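PDB 6P17: PmoF1 from Methylocystis sp. ATCC 49242, which probably acts as a periplasmic copper chaperone that binds copper ions and delivers them to partner proteins. Local coordinates for residues 40-45 / 66-71. Numbering follows the deposited sequence.
Sequences PDKLVA and EAPVLL
D41 and L43 pair with L71 and V69 as two antiparallel hydrogen-bonded pairs, the axes of strands 41-45 and 69-71 running at 158°, and K42 faces L70 between them as a non-hydrogen-bonded pair. L71 N gives a short bond to D41 O, 2.7 Å, tilted from the carbonyl plane, whereas L43 N reaches V69 O in plane at 2.9 Å. On the buried face, branched aliphatic residues suit a core: L43 CB lies 4.0 Å from V69 CB, and both side chains touch I56. L71 keeps CG beside its own backbone N (chi1 -56°), which leads CD1 under the neighbouring strand, 3.9 Å from L43 N. Cutting L71 back to an alanine would probably open a gap beside F107 and I77 and uncover the backbone of K42 and L43. On the outer face the methylenes of K42 lie alongside L70 and P68, CE 3.6 Å from L70 CD2, while NZ still reaches E108 in a salt bridge. D41, though buried, has its carboxylate satisfied by the backbone N of K42, K109 and A110. This edge of the beta-sandwich thus combines a mainly aliphatic inner face, D41 its one charge, with an outer one where charge is paired over apolar carbon.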
ATOM      1  N   PRO A  40     -10.806   9.353  12.527  1.00 21.31           N
ATOM      2  CA  PRO A  40     -10.580   8.634  11.269  1.00 17.77           C
ATOM      3  C   PRO A  40      -9.417   9.223  10.490  1.00 16.87           C
ATOM      4  O   PRO A  40      -9.001  10.365  10.693  1.00 19.88           O
ATOM      5  CB  PRO A  40     -11.898   8.818  10.509  1.00 22.76           C
ATOM      6  CG  PRO A  40     -12.485  10.080  11.082  1.00 22.81           C
ATOM      7  CD  PRO A  40     -12.094  10.071  12.532  1.00 23.56           C
ATOM      8  N   ASP A  41      -8.885   8.404   9.584  1.00 14.80           N
ATOM      9  CA  ASP A  41      -7.876   8.850   8.644  1.00 15.86           C
ATOM     10  C   ASP A  41      -8.148   8.128   7.334  1.00 15.79           C
ATOM     11  O   ASP A  41      -9.093   7.341   7.223  1.00 19.60           O
ATOM     12  CB  ASP A  41      -6.451   8.586   9.165  1.00 19.03           C
ATOM     13  CG  ASP A  41      -5.444   9.630   8.670  1.00 21.58           C
ATOM     14  OD1 ASP A  41      -5.641  10.196   7.574  1.00 23.21           O
ATOM     15  OD2 ASP A  41      -4.454   9.909   9.375  1.00 21.37           O
ATOM     16  N   LYS A  42      -7.325   8.406   6.335  1.00 12.53           N
ATOM     17  CA  LYS A  42      -7.417   7.669   5.091  1.00 16.49           C
ATOM     18  C   LYS A  42      -6.060   7.672   4.415  1.00 11.49           C
ATOM     19  O   LYS A  42      -5.275   8.601   4.576  1.00 15.88           O
ATOM     20  CB  LYS A  42      -8.493   8.242   4.151  1.00 24.06           C
ATOM     21  CG  LYS A  42      -8.482   9.727   3.986  1.00 32.47           C
ATOM     22  CD  LYS A  42      -9.543  10.150   2.967  1.00 32.87           C
ATOM     23  CE  LYS A  42     -10.933   9.891   3.486  1.00 31.48           C
ATOM     24  NZ  LYS A  42     -11.546  11.107   4.079  1.00 37.15           N
ATOM     25  N   LEU A  43      -5.780   6.604   3.679  1.00 14.15           N
ATOM     26  CA  LEU A  43      -4.622   6.558   2.802  1.00 19.15           C
ATOM     27  C   LEU A  43      -5.037   7.142   1.454  1.00 11.75           C
ATOM     28  O   LEU A  43      -5.939   6.611   0.794  1.00 13.63           O
ATOM     29  CB  LEU A  43      -4.110   5.128   2.666  1.00 16.93           C
ATOM     30  CG  LEU A  43      -3.008   4.929   1.632  1.00 17.75           C
ATOM     31  CD1 LEU A  43      -1.674   5.464   2.137  1.00 17.06           C
ATOM     32  CD2 LEU A  43      -2.943   3.469   1.223  1.00 15.75           C
ATOM     33  N   VAL A  44      -4.411   8.238   1.055  1.00 12.83           N
ATOM     34  CA  VAL A  44      -4.876   8.980  -0.110  1.00 18.85           C
ATOM     35  C   VAL A  44      -3.951   8.855  -1.312  1.00 19.87           C
ATOM     36  O   VAL A  44      -4.412   9.051  -2.444  1.00 19.24           O
ATOM     37  CB  VAL A  44      -5.116  10.468   0.217  1.00 23.18           C
ATOM     38  CG1 VAL A  44      -6.217  10.601   1.231  1.00 22.59           C
ATOM     39  CG2 VAL A  44      -3.835  11.125   0.714  1.00 21.94           C
ATOM     40  N   ALA A  45      -2.676   8.543  -1.121  1.00 17.06           N
ATOM     41  CA  ALA A  45      -1.810   8.419  -2.276  1.00 19.24           C
ATOM     42  C   ALA A  45      -0.624   7.568  -1.880  1.00 21.26           C
ATOM     43  O   ALA A  45      -0.350   7.346  -0.696  1.00 17.31           O
ATOM     44  CB  ALA A  45      -1.344   9.777  -2.805  1.00 17.69           C
ATOM     45  N   GLU A  66     -11.470   4.030  -8.255  1.00 14.68           N
ATOM     46  CA  GLU A  66     -10.285   4.598  -7.631  1.00 16.41           C
ATOM     47  C   GLU A  66     -10.749   5.378  -6.401  1.00 17.66           C
ATOM     48  O   GLU A  66     -11.518   6.341  -6.526  1.00 20.94           O
ATOM     49  CB  GLU A  66      -9.522   5.471  -8.632  1.00 16.45           C
ATOM     50  CG  GLU A  66      -9.071   4.703  -9.899  1.00 19.10           C
ATOM     51  CD  GLU A  66      -8.182   5.512 -10.848  1.00 22.63           C
ATOM     52  OE1 GLU A  66      -7.787   6.641 -10.483  1.00 21.73           O
ATOM     53  OE2 GLU A  66      -7.856   5.011 -11.958  1.00 21.61           O
ATOM     54  N   ALA A  67     -10.328   4.928  -5.213  1.00 16.22           N
ATOM     55  CA  ALA A  67     -10.830   5.494  -3.969  1.00 17.59           C
ATOM     56  C   ALA A  67      -9.775   5.344  -2.887  1.00 17.64           C
ATOM     57  O   ALA A  67      -8.982   4.401  -2.924  1.00 12.46           O
ATOM     58  CB  ALA A  67     -12.127   4.809  -3.514  1.00 19.97           C
ATOM     59  N   PRO A  68      -9.727   6.260  -1.933  1.00 14.85           N
ATOM     60  CA  PRO A  68      -8.766   6.128  -0.834  1.00 12.99           C
ATOM     61  C   PRO A  68      -9.177   4.993   0.086  1.00 13.94           C
ATOM     62  O   PRO A  68     -10.326   4.547   0.071  1.00 14.50           O
ATOM     63  CB  PRO A  68      -8.850   7.485  -0.126  1.00 14.20           C
ATOM     64  CG  PRO A  68     -10.230   7.995  -0.452  1.00 19.13           C
ATOM     65  CD  PRO A  68     -10.522   7.500  -1.849  1.00 17.00           C
ATOM     66  N   VAL A  69      -8.220   4.519   0.887  1.00 15.17           N
ATOM     67  CA  VAL A  69      -8.510   3.525   1.922  1.00 15.79           C
ATOM     68  C   VAL A  69      -8.982   4.272   3.161  1.00 14.84           C
ATOM     69  O   VAL A  69      -8.200   4.988   3.788  1.00 12.70           O
ATOM     70  CB  VAL A  69      -7.292   2.660   2.266  1.00 15.09           C
ATOM     71  CG1 VAL A  69      -7.698   1.601   3.356  1.00 15.42           C
ATOM     72  CG2 VAL A  69      -6.725   1.975   1.045  1.00 17.67           C
ATOM     73  N   LEU A  70     -10.252   4.106   3.520  1.00 14.05           N
ATOM     74  CA  LEU A  70     -10.736   4.680   4.767  1.00 16.03           C
ATOM     75  C   LEU A  70     -10.134   3.929   5.947  1.00 16.62           C
ATOM     76  O   LEU A  70     -10.029   2.701   5.929  1.00 17.95           O
ATOM     77  CB  LEU A  70     -12.264   4.615   4.836  1.00 18.82           C
ATOM     78  CG  LEU A  70     -12.997   5.221   3.628  1.00 30.03           C
ATOM     79  CD1 LEU A  70     -14.513   5.300   3.855  1.00 35.19           C
ATOM     80  CD2 LEU A  70     -12.424   6.585   3.262  1.00 28.52           C
ATOM     81  N   LEU A  71      -9.740   4.680   6.981  1.00 12.08           N
ATOM     82  CA  LEU A  71      -9.108   4.133   8.181  1.00 16.38           C
ATOM     83  C   LEU A  71      -9.930   4.559   9.390  1.00 19.05           C
ATOM     84  O   LEU A  71      -9.607   5.551  10.059  1.00 21.78           O
ATOM     85  CB  LEU A  71      -7.654   4.583   8.300  1.00 15.41           C
ATOM     86  CG  LEU A  71      -6.777   4.257   7.093  1.00 16.95           C
ATOM     87  CD1 LEU A  71      -5.416   4.950   7.206  1.00 14.90           C
ATOM     88  CD2 LEU A  71      -6.616   2.740   6.903  1.00 16.93           C
TER